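Local coordinates for protein cadherin-23 (Mus musculus, PDB 5VH2) that serves as a calcium-dependent adhesion protein of hearing mechanotransduction, its rod of cadherin repeats probably stiffened by metal ions bound at the repeat junctions, at residues L18-G23 and L104-E109; G54-D59 and D69-E74; K76-M81 and S98-L103; T26-V31 and I65-Y70. The protein carries 1 engineered substitution. All coordinates share one frame; numbering follows the deposited sequence.

Interaction 1. Residues L18-G23 and L104-E109; sequences LRETAG and LNELDE. With CA (calcium ion), chain F; CA (calcium ion), chain G; NA (sodium ion), chain H.
The calcium-binding linker between two cadherin repeats takes shape where E20 meets N105, E106 and D108: E20 belongs to an XEX-type segment, and N105–E109 reads as a variant of the DXNDN linker motif. E20 bridges both calcium ions. Its OE2 lies 2.2 Å from the chain F ion, while OE1 binds the chain G ion and accepts from Y73 N. OE2 also takes the backbone N of E106 at 3.0 Å through its anti lone pair, nearly straight at 166°. D108 comes at E20 tip to tip, their carboxylates 62° apart; its OD1 binds both ions and OD2 the chain G ion as well. N105 OD1 and the backbone O of E106 add to the chain F ion. E109 OE1 binds the chain G ion at 2.3 Å, and E109 O the sodium ion, shared with A110, D141 and D193. The extended side chain of E106 crosses those of R19 and T21 obliquely. E106 OE2 accepts T21 N at 3.1 Å, nearly on its C-O axis; T21 OG1 also sits on OE2, doubtfully close. E106 OE1 forms a salt bridge with R19, taking weak hydrogen bonds from NE, at 3.4 Å, and NH2, the guanidinium and carboxylate planes 75° apart. An alanine in place of E106 would probably leave T21 N and the R19 guanidinium without this acceptor. L104 N gives a 2.8 Å parallel-strand bond to L18 O. E74 and D141 complete the chain F site, D72 and E74 the chain G site, a shared-carboxylate cluster typical of cadherin inter-repeat junctions.

Interaction 2. Residues G54-D59 and D69-E74; sequences GKFEID and DYLDYE. With CA (calcium ion), chain G; CA (calcium ion), chain F.
K55 reaches across to D69 and Y70 where the D–E edge of the cadherin beta sandwich passes into the segment carrying its DXE calcium motif, D72-Y73-E74. K55 NZ donates to Y70 O at 3.3 Å, the C=O...N angle of 166° placing it almost in line with the carbonyl. The same NZ forms a weak salt bridge to D69 OD1, also 3.3 Å. The bend at chi2 (-84°) swings CD over to Y70 O, leaving CB and CG to slide past L71, whose CD2 lies 3.9 Å from K55 CB. That methyl also meets F56 CZ at 4.0 Å, the two side chains crossing at about a right angle. An alanine at K55 would keep the CB contact but is likely to leave Y70 O without this donor and the D69 carboxylate without its countercharge. In the second shell, a backbone hydrogen bond joins K55 to V68 just ahead of strand 56-58, and F56 packs inward against V28, I65 and M81. Farther along 69–74, E74 OE2 is shared by both calcium ions, and D72 OD1 binds the chain G ion at 2.5 Å. This OD1 also closes an Asx turn, accepting E74 N from 69° out of its carboxylate plane.

Interaction 3. Residues K76-M81 and S98-L103; sequences KTSYLM and SVYVTL
M81 lays its terminal methyl over the valines of the facing strand, CE standing 3.7 Å from V101 CG2 and 4.1 Å from V99 CG1. The chain is extended at chi2 and bent at chi3 (-74°), which carries CE across to that strand. Strands 78-81 and 98-103 run antiparallel, their axes 173° apart and 4.6 Å at closest approach, as neighbours in the F–G hairpin of the cadherin repeat. Y79 with V101 and M81 with V99 are hydrogen-bonded pairs; Y79 N to V101 O, at 2.8 Å, lies in the carbonyl plane. Beyond the last bridge, L103 N still donates to T77 O, nearly on line with the carbonyl. The side chains of Y79, M81, V99 and V101 share the face turned to the sandwich interior, where V28, I29 and V31 of strand 27-34 meet the valines and F56 stacks edge-to-face with Y79. The Y79 ring takes L103 CD1 at its edge, 4.3 Å from CE1, and K76 CG over one face, toward the rim. On the opposite face S78, L80, Y100 and T102 are more open, with S78 CB 3.9 Å from T102 CG2. L80 CD1 reaches S98 CB at 3.9 Å. The division implies that backbone bonding sets the register, while the apolar, aromatic-lined face supplies the grip on the second sheet.

Interaction 4. Residues T26-V31 and I65-Y70; sequences TSVIVV and IVTVDY
I65 faces V28, I29 and V31, and its atoms divide between them. CB sits 3.7 Å from I29 O. The chain then forks: CG2 reaches V28 CB at 4.0 Å, while CG1, held anti to the carbonyl carbon (chi1 -62°), stays on the I29 side, within reach of I29 O. At the tip, CD1 lies 4.1 Å from I29 CG2, the two isoleucines side by side and pointing the same way, and 4.3 Å from V31 CG1. The same tip also meets V99 of the opposing sheet, so it lies between strand 27-34 and that sheet. Backbone bonds hold the strands, whose axes stand 166° apart. V28 N donates to I65 O at 2.8 Å, whereas I65 N bonds to I29 O, so two successive residues of 27-30 serve one residue of 65-67. With V28 at a psi of -59°, this is consistent with a classic beta bulge. Toward the strand end T67 N donates to T26 O in the carbonyl plane, and V66 CA adds a CH...O contact to that oxygen. T67 CG2 meets V28 CG2 at 3.8 Å, crossing at about a right angle; T26 OG1 bonds instead to G23 O. V28 also touches F56 and V101 in the interior. Such a bulged antiparallel B–E pair, one side chain set facing the partner sheet, belongs to the Greek-key sandwich of cadherin repeats.

Interactions 3 and 4 hold opposite sheets of one sandwich and meet in its core, where V99 and V101 pack on V28, I29, V31 and I65; both combine backbone hydrogen bonds with apolar side chains. Interaction 2 continues the sheet of interaction 4, sharing D69 and Y70 with it, but is partly a surface contact: F56 and L71 face inward while K55 and D69 pair at the edge. Interaction 1 leaves the sheet of interaction 3 at the base of the repeat, where charge takes over. Residues of interactions 1 and 2 bind the same two calcium ions, so chemistry shifts from hydrocarbon to carboxylate and metal toward the repeat junction.

Interaction 1. Residues L18-G23 and L104-E109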
# COMPACT_ATOMS: atom_id res chain seq x y z
N LEU A 18 -6.64 6.25 9.64
CA LEU A 18 -7.58 5.24 9.17
C LEU A 18 -6.80 4.22 8.36
O LEU A 18 -6.09 4.57 7.41
CB LEU A 18 -8.65 5.89 8.28
CG LEU A 18 -9.72 5.01 7.64
CD1 LEU A 18 -10.61 4.42 8.70
CD2 LEU A 18 -10.59 5.80 6.69
N ARG A 19 -6.93 2.96 8.73
CA ARG A 19 -6.15 1.90 8.11
C ARG A 19 -6.53 1.82 6.62
O ARG A 19 -7.72 1.66 6.31
CB ARG A 19 -6.46 0.57 8.80
CG ARG A 19 -6.07 0.52 10.28
CD ARG A 19 -6.44 -0.76 10.97
NE ARG A 19 -5.77 -1.93 10.40
CZ ARG A 19 -5.70 -3.13 11.00
NH1 ARG A 19 -6.21 -3.35 12.21
NH2 ARG A 19 -5.08 -4.13 10.38
N GLU A 20 -5.56 1.92 5.72
CA GLU A 20 -5.87 1.92 4.27
C GLU A 20 -6.54 0.63 3.81
O GLU A 20 -7.34 0.66 2.86
CB GLU A 20 -4.65 2.25 3.39
CG GLU A 20 -3.59 1.18 3.41
CD GLU A 20 -2.56 1.29 2.30
OE1 GLU A 20 -2.91 1.60 1.13
OE2 GLU A 20 -1.38 1.02 2.60
N THR A 21 -6.25 -0.48 4.49
CA THR A 21 -6.89 -1.77 4.18
C THR A 21 -8.22 -1.98 4.91
O THR A 21 -8.75 -3.09 4.92
CB THR A 21 -5.98 -2.99 4.50
OG1 THR A 21 -5.71 -3.06 5.91
CG2 THR A 21 -4.67 -2.92 3.73
N ALA A 22 -8.77 -0.92 5.51
CA ALA A 22 -10.10 -1.01 6.11
C ALA A 22 -11.14 -1.52 5.12
O ALA A 22 -11.07 -1.22 3.92
CB ALA A 22 -10.51 0.34 6.67
N GLY A 23 -12.09 -2.30 5.64
CA GLY A 23 -13.16 -2.88 4.83
C GLY A 23 -14.26 -1.88 4.53
O GLY A 23 -14.34 -0.82 5.14
N LEU A 104 -3.46 5.46 7.10
CA LEU A 104 -2.29 4.81 7.68
C LEU A 104 -1.75 3.85 6.62
O LEU A 104 -2.44 2.94 6.19
CB LEU A 104 -2.71 4.06 8.95
CG LEU A 104 -1.79 2.99 9.56
CD1 LEU A 104 -0.46 3.59 9.92
CD2 LEU A 104 -2.45 2.41 10.79
N ASN A 105 -0.54 4.09 6.16
CA ASN A 105 0.14 3.15 5.27
C ASN A 105 0.32 1.81 5.96
O ASN A 105 0.82 1.74 7.07
CB ASN A 105 1.49 3.71 4.84
CG ASN A 105 2.16 2.86 3.77
OD1 ASN A 105 1.50 2.08 3.04
ND2 ASN A 105 3.47 3.02 3.64
N GLU A 106 -0.17 0.77 5.33
CA GLU A 106 0.04 -0.58 5.80
C GLU A 106 0.71 -1.38 4.70
O GLU A 106 0.71 -0.96 3.54
CB GLU A 106 -1.29 -1.24 6.10
CG GLU A 106 -2.20 -0.50 7.06
CD GLU A 106 -3.35 -1.39 7.50
OE1 GLU A 106 -3.11 -2.27 8.36
OE2 GLU A 106 -4.46 -1.26 6.95
N LEU A 107 1.27 -2.52 5.07
CA LEU A 107 1.99 -3.37 4.15
C LEU A 107 1.01 -4.18 3.30
O LEU A 107 0.65 -5.31 3.66
CB LEU A 107 2.91 -4.28 4.93
CG LEU A 107 4.02 -4.97 4.13
CD1 LEU A 107 5.17 -4.03 3.73
CD2 LEU A 107 4.55 -6.11 4.98
N ASP A 108 0.62 -3.61 2.17
CA ASP A 108 -0.34 -4.22 1.25
C ASP A 108 0.10 -4.17 -0.23
O ASP A 108 -0.72 -4.34 -1.13
CB ASP A 108 -1.69 -3.51 1.39
CG ASP A 108 -1.65 -2.05 0.93
OD1 ASP A 108 -0.57 -1.42 0.92
OD2 ASP A 108 -2.72 -1.50 0.60
N GLU A 109 1.38 -3.94 -0.49
CA GLU A 109 1.86 -3.76 -1.86
C GLU A 109 3.07 -4.62 -2.12
O GLU A 109 3.68 -5.11 -1.19
CB GLU A 109 2.20 -2.29 -2.17
CG GLU A 109 1.08 -1.31 -1.98
CD GLU A 109 -0.02 -1.45 -3.00
OE1 GLU A 109 -1.03 -0.75 -2.86
OE2 GLU A 109 0.13 -2.26 -3.93
CA CA F . 0.66 0.53 1.79
CA CA G . -1.55 0.30 -0.85
NA NA H . 5.70 -4.07 -0.53

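Interaction 2. Residues G54-D59 and D69-E74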
# COMPACT_ATOMS: atom_id res chain seq x y z
N GLY A 54 -15.78 9.28 -4.18
CA GLY A 54 -16.40 7.95 -4.33
C GLY A 54 -16.04 6.91 -3.28
O GLY A 54 -16.39 5.74 -3.44
N LYS A 55 -15.33 7.33 -2.23
CA LYS A 55 -14.87 6.43 -1.14
C LYS A 55 -15.68 6.54 0.14
O LYS A 55 -15.59 5.66 1.00
CB LYS A 55 -13.41 6.71 -0.74
CG LYS A 55 -12.45 6.85 -1.90
CD LYS A 55 -11.92 5.55 -2.43
CE LYS A 55 -11.72 5.64 -3.94
NZ LYS A 55 -11.47 4.30 -4.52
N PHE A 56 -16.40 7.64 0.34
CA PHE A 56 -17.18 7.81 1.57
C PHE A 56 -18.63 8.22 1.32
O PHE A 56 -18.96 8.85 0.33
CB PHE A 56 -16.55 8.84 2.49
CG PHE A 56 -15.12 8.56 2.83
CD1 PHE A 56 -14.09 9.07 2.04
CD2 PHE A 56 -14.78 7.80 3.95
CE1 PHE A 56 -12.77 8.83 2.35
CE2 PHE A 56 -13.47 7.54 4.26
CZ PHE A 56 -12.45 8.03 3.43
N GLU A 57 -19.48 7.85 2.27
CA GLU A 57 -20.90 8.12 2.21
C GLU A 57 -21.34 8.48 3.63
O GLU A 57 -20.88 7.90 4.61
CB GLU A 57 -21.67 6.93 1.67
CG GLU A 57 -23.17 7.06 1.86
CD GLU A 57 -23.99 5.85 1.51
OE1 GLU A 57 -25.01 5.58 2.18
OE2 GLU A 57 -23.69 5.21 0.50
N ILE A 58 -22.22 9.48 3.71
CA ILE A 58 -22.75 9.92 4.99
C ILE A 58 -24.20 9.48 5.14
O ILE A 58 -24.97 9.49 4.16
CB ILE A 58 -22.62 11.45 5.18
CG1 ILE A 58 -22.84 11.82 6.66
CG2 ILE A 58 -23.59 12.20 4.28
CD1 ILE A 58 -22.18 13.13 7.02
N ASP A 59 -24.57 9.09 6.37
CA ASP A 59 -25.98 8.80 6.63
C ASP A 59 -26.68 10.12 6.79
O ASP A 59 -26.23 10.93 7.58
CB ASP A 59 -26.14 7.99 7.90
CG ASP A 59 -27.55 7.51 8.10
OD1 ASP A 59 -28.45 8.31 8.44
OD2 ASP A 59 -27.74 6.31 7.92
N ASP A 69 -15.96 2.22 -0.92
CA ASP A 69 -15.12 1.16 -1.54
C ASP A 69 -13.72 1.21 -0.97
O ASP A 69 -13.55 1.69 0.14
CB ASP A 69 -15.20 1.03 -3.11
CG ASP A 69 -14.44 2.09 -3.85
OD1 ASP A 69 -14.32 3.21 -3.33
OD2 ASP A 69 -14.08 1.83 -5.02
N TYR A 70 -12.77 0.59 -1.64
CA TYR A 70 -11.50 0.33 -1.03
C TYR A 70 -10.65 1.59 -1.03
O TYR A 70 -10.86 2.51 -1.85
CB TYR A 70 -10.82 -0.81 -1.74
CG TYR A 70 -11.63 -2.07 -1.65
CD1 TYR A 70 -11.83 -2.66 -0.41
CD2 TYR A 70 -12.25 -2.66 -2.76
CE1 TYR A 70 -12.53 -3.86 -0.28
CE2 TYR A 70 -13.02 -3.81 -2.64
CZ TYR A 70 -13.15 -4.41 -1.39
OH TYR A 70 -13.90 -5.54 -1.20
N LEU A 71 -9.77 1.67 -0.03
CA LEU A 71 -8.86 2.79 0.09
C LEU A 71 -7.47 2.35 -0.32
O LEU A 71 -7.23 1.15 -0.47
CB LEU A 71 -8.85 3.37 1.51
CG LEU A 71 -10.21 3.82 2.02
CD1 LEU A 71 -10.16 3.95 3.54
CD2 LEU A 71 -10.59 5.14 1.37
N ASP A 72 -6.63 3.35 -0.61
CA ASP A 72 -5.26 3.09 -0.99
C ASP A 72 -4.34 4.27 -0.62
O ASP A 72 -4.43 5.38 -1.21
CB ASP A 72 -5.22 2.78 -2.48
CG ASP A 72 -3.87 2.27 -2.95
OD1 ASP A 72 -2.99 1.95 -2.10
OD2 ASP A 72 -3.72 2.18 -4.19
N TYR A 73 -3.45 4.03 0.35
CA TYR A 73 -2.43 5.01 0.72
C TYR A 73 -1.60 5.44 -0.48
O TYR A 73 -1.33 6.63 -0.68
CB TYR A 73 -1.51 4.42 1.77
CG TYR A 73 -0.51 5.39 2.32
CD1 TYR A 73 -0.85 6.24 3.37
CD2 TYR A 73 0.78 5.46 1.83
CE1 TYR A 73 0.06 7.14 3.90
CE2 TYR A 73 1.70 6.37 2.35
CZ TYR A 73 1.32 7.21 3.39
OH TYR A 73 2.19 8.13 3.94
N GLU A 74 -1.23 4.46 -1.29
CA GLU A 74 -0.39 4.68 -2.46
C GLU A 74 -1.08 5.39 -3.61
O GLU A 74 -0.41 5.81 -4.53
CB GLU A 74 0.18 3.34 -2.96
CG GLU A 74 1.36 2.76 -2.14
CD GLU A 74 0.96 2.20 -0.77
OE1 GLU A 74 1.80 2.28 0.15
OE2 GLU A 74 -0.16 1.67 -0.59
CA CA G . -1.55 0.30 -0.85
CA CA F . 0.66 0.53 1.79

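Interaction 3. Residues K76-M81 and S98-L103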
# COMPACT_ATOMS: atom_id res chain seq x y z
N LYS A 76 -3.98 7.73 -2.73
CA LYS A 76 -4.32 9.01 -2.10
C LYS A 76 -4.20 8.90 -0.58
O LYS A 76 -4.82 8.06 0.06
CB LYS A 76 -5.74 9.44 -2.50
CG LYS A 76 -6.10 10.88 -2.21
CD LYS A 76 -7.41 11.23 -2.90
CE LYS A 76 -8.24 12.26 -2.14
NZ LYS A 76 -7.72 13.67 -2.22
N THR A 77 -3.37 9.76 -0.01
CA THR A 77 -2.97 9.68 1.39
C THR A 77 -3.97 10.35 2.34
O THR A 77 -4.02 10.00 3.52
CB THR A 77 -1.62 10.38 1.59
OG1 THR A 77 -1.64 11.66 0.94
CG2 THR A 77 -0.51 9.52 0.99
N SER A 78 -4.75 11.30 1.84
CA SER A 78 -5.73 12.01 2.67
C SER A 78 -6.88 12.65 1.86
O SER A 78 -6.74 12.92 0.66
CB SER A 78 -5.04 13.07 3.53
OG SER A 78 -4.68 14.21 2.76
N TYR A 79 -8.00 12.90 2.54
CA TYR A 79 -9.28 13.36 1.96
C TYR A 79 -9.78 14.54 2.79
O TYR A 79 -9.66 14.53 4.03
CB TYR A 79 -10.32 12.24 2.03
CG TYR A 79 -9.97 11.05 1.17
CD1 TYR A 79 -9.14 10.03 1.63
CD2 TYR A 79 -10.47 10.96 -0.13
CE1 TYR A 79 -8.81 8.96 0.82
CE2 TYR A 79 -10.11 9.90 -0.97
CZ TYR A 79 -9.28 8.92 -0.50
OH TYR A 79 -8.95 7.88 -1.31
N LEU A 80 -10.34 15.56 2.13
CA LEU A 80 -10.99 16.67 2.84
C LEU A 80 -12.41 16.89 2.29
O LEU A 80 -12.59 17.49 1.21
CB LEU A 80 -10.16 17.95 2.75
CG LEU A 80 -10.74 19.21 3.46
CD1 LEU A 80 -10.64 19.11 4.99
CD2 LEU A 80 -10.12 20.51 2.97
N MET A 81 -13.41 16.43 3.06
CA MET A 81 -14.79 16.40 2.58
C MET A 81 -15.55 17.59 3.11
O MET A 81 -15.38 17.95 4.26
CB MET A 81 -15.50 15.14 3.07
CG MET A 81 -15.22 13.91 2.27
SD MET A 81 -15.73 12.42 3.07
CE MET A 81 -14.47 12.26 4.33
N SER A 98 -15.99 20.76 7.53
CA SER A 98 -15.28 19.80 6.69
C SER A 98 -14.77 18.63 7.52
O SER A 98 -14.79 18.66 8.74
CB SER A 98 -14.16 20.49 5.91
OG SER A 98 -14.69 21.45 5.01
N VAL A 99 -14.36 17.56 6.85
CA VAL A 99 -13.92 16.35 7.51
C VAL A 99 -12.59 15.91 6.91
O VAL A 99 -12.49 15.69 5.69
CB VAL A 99 -14.96 15.23 7.39
CG1 VAL A 99 -14.49 13.95 8.09
CG2 VAL A 99 -16.28 15.68 8.00
N TYR A 100 -11.55 15.86 7.75
CA TYR A 100 -10.19 15.56 7.29
C TYR A 100 -9.92 14.12 7.67
O TYR A 100 -9.97 13.76 8.87
CB TYR A 100 -9.20 16.53 7.96
CG TYR A 100 -7.71 16.38 7.64
CD1 TYR A 100 -7.23 16.48 6.32
CD2 TYR A 100 -6.77 16.28 8.67
CE1 TYR A 100 -5.87 16.38 6.03
CE2 TYR A 100 -5.41 16.19 8.40
CZ TYR A 100 -4.96 16.22 7.07
OH TYR A 100 -3.60 16.11 6.77
N VAL A 101 -9.71 13.29 6.64
CA VAL A 101 -9.31 11.89 6.85
C VAL A 101 -7.90 11.68 6.29
O VAL A 101 -7.64 11.97 5.14
CB VAL A 101 -10.27 10.93 6.13
CG1 VAL A 101 -9.92 9.48 6.45
CG2 VAL A 101 -11.71 11.22 6.56
N THR A 102 -6.97 11.21 7.14
CA THR A 102 -5.65 10.76 6.68
C THR A 102 -5.53 9.25 6.88
O THR A 102 -6.13 8.69 7.80
CB THR A 102 -4.49 11.45 7.42
OG1 THR A 102 -4.45 11.01 8.77
CG2 THR A 102 -4.62 12.93 7.41
N LEU A 103 -4.79 8.62 5.98
CA LEU A 103 -4.71 7.16 5.93
C LEU A 103 -3.39 6.65 6.52
O LEU A 103 -2.35 7.30 6.42
CB LEU A 103 -4.78 6.69 4.48
CG LEU A 103 -6.07 6.89 3.70
CD1 LEU A 103 -6.04 6.03 2.45
CD2 LEU A 103 -7.26 6.50 4.54

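Interaction 4. Residues T26-V31 and I65-Y70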
# COMPACT_ATOMS: atom_id res chain seq x y z
N THR A 26 -16.74 0.60 7.05
CA THR A 26 -16.02 0.88 8.29
C THR A 26 -16.38 2.27 8.77
O THR A 26 -16.46 3.20 7.97
CB THR A 26 -14.49 0.84 8.12
OG1 THR A 26 -14.08 -0.44 7.62
CG2 THR A 26 -13.78 1.08 9.44
N SER A 27 -16.60 2.40 10.07
CA SER A 27 -16.96 3.69 10.65
C SER A 27 -15.77 4.65 10.56
O SER A 27 -14.65 4.30 10.98
CB SER A 27 -17.37 3.48 12.11
OG SER A 27 -18.57 2.73 12.18
N VAL A 28 -16.01 5.83 10.02
CA VAL A 28 -14.96 6.82 9.82
C VAL A 28 -14.98 7.90 10.91
O VAL A 28 -13.99 8.08 11.63
CB VAL A 28 -15.09 7.44 8.43
CG1 VAL A 28 -14.01 8.48 8.14
CG2 VAL A 28 -15.05 6.33 7.40
N ILE A 29 -16.10 8.59 11.03
CA ILE A 29 -16.30 9.57 12.09
C ILE A 29 -17.78 9.96 12.12
O ILE A 29 -18.45 9.84 11.09
CB ILE A 29 -15.43 10.84 11.89
CG1 ILE A 29 -15.59 11.81 13.07
CG2 ILE A 29 -15.78 11.54 10.58
CD1 ILE A 29 -14.43 12.73 13.26
N VAL A 30 -18.28 10.42 13.27
CA VAL A 30 -19.66 10.90 13.36
C VAL A 30 -19.73 12.41 13.46
O VAL A 30 -19.10 13.02 14.35
CB VAL A 30 -20.44 10.27 14.53
CG1 VAL A 30 -19.77 10.56 15.88
CG2 VAL A 30 -21.90 10.73 14.48
N VAL A 31 -20.50 13.01 12.54
CA VAL A 31 -20.73 14.46 12.61
C VAL A 31 -22.05 14.73 13.33
O VAL A 31 -22.91 13.85 13.44
CB VAL A 31 -20.69 15.18 11.23
CG1 VAL A 31 -19.31 15.03 10.59
CG2 VAL A 31 -21.77 14.65 10.29
N ILE A 65 -20.28 8.89 8.96
CA ILE A 65 -19.58 8.63 7.71
C ILE A 65 -18.91 7.25 7.72
O ILE A 65 -18.25 6.88 8.69
CB ILE A 65 -18.54 9.73 7.41
CG1 ILE A 65 -19.24 11.10 7.24
CG2 ILE A 65 -17.77 9.41 6.14
CD1 ILE A 65 -18.32 12.28 7.40
N VAL A 66 -19.08 6.49 6.63
CA VAL A 66 -18.52 5.14 6.48
C VAL A 66 -17.84 5.03 5.13
O VAL A 66 -18.13 5.86 4.24
CB VAL A 66 -19.61 4.05 6.54
CG1 VAL A 66 -20.42 4.18 7.82
CG2 VAL A 66 -20.52 4.10 5.31
N THR A 67 -16.99 4.02 4.95
CA THR A 67 -16.33 3.87 3.65
C THR A 67 -17.29 3.15 2.71
O THR A 67 -18.16 2.42 3.17
CB THR A 67 -14.97 3.14 3.73
OG1 THR A 67 -15.16 1.75 4.03
CG2 THR A 67 -14.11 3.78 4.80
N VAL A 68 -17.13 3.37 1.40
CA VAL A 68 -18.00 2.74 0.40
C VAL A 68 -17.28 2.06 -0.78
O VAL A 68 -17.96 1.42 -1.59
CB VAL A 68 -19.09 3.69 -0.14
CG1 VAL A 68 -20.20 3.82 0.90
CG2 VAL A 68 -18.50 5.04 -0.58
N ASP A 69 -15.96 2.22 -0.92
CA ASP A 69 -15.12 1.16 -1.54
C ASP A 69 -13.72 1.21 -0.97
O ASP A 69 -13.55 1.69 0.14
CB ASP A 69 -15.20 1.03 -3.11
CG ASP A 69 -14.44 2.09 -3.85
OD1 ASP A 69 -14.32 3.21 -3.33
OD2 ASP A 69 -14.08 1.83 -5.02
N TYR A 70 -12.77 0.59 -1.64
CA TYR A 70 -11.50 0.33 -1.03
C TYR A 70 -10.65 1.59 -1.03
O TYR A 70 -10.86 2.51 -1.85
CB TYR A 70 -10.82 -0.81 -1.74
CG TYR A 70 -11.63 -2.07 -1.65
CD1 TYR A 70 -11.83 -2.66 -0.41
CD2 TYR A 70 -12.25 -2.66 -2.76
CE1 TYR A 70 -12.53 -3.86 -0.28
CE2 TYR A 70 -13.02 -3.81 -2.64
CZ TYR A 70 -13.15 -4.41 -1.39
OH TYR A 70 -13.90 -5.54 -1.20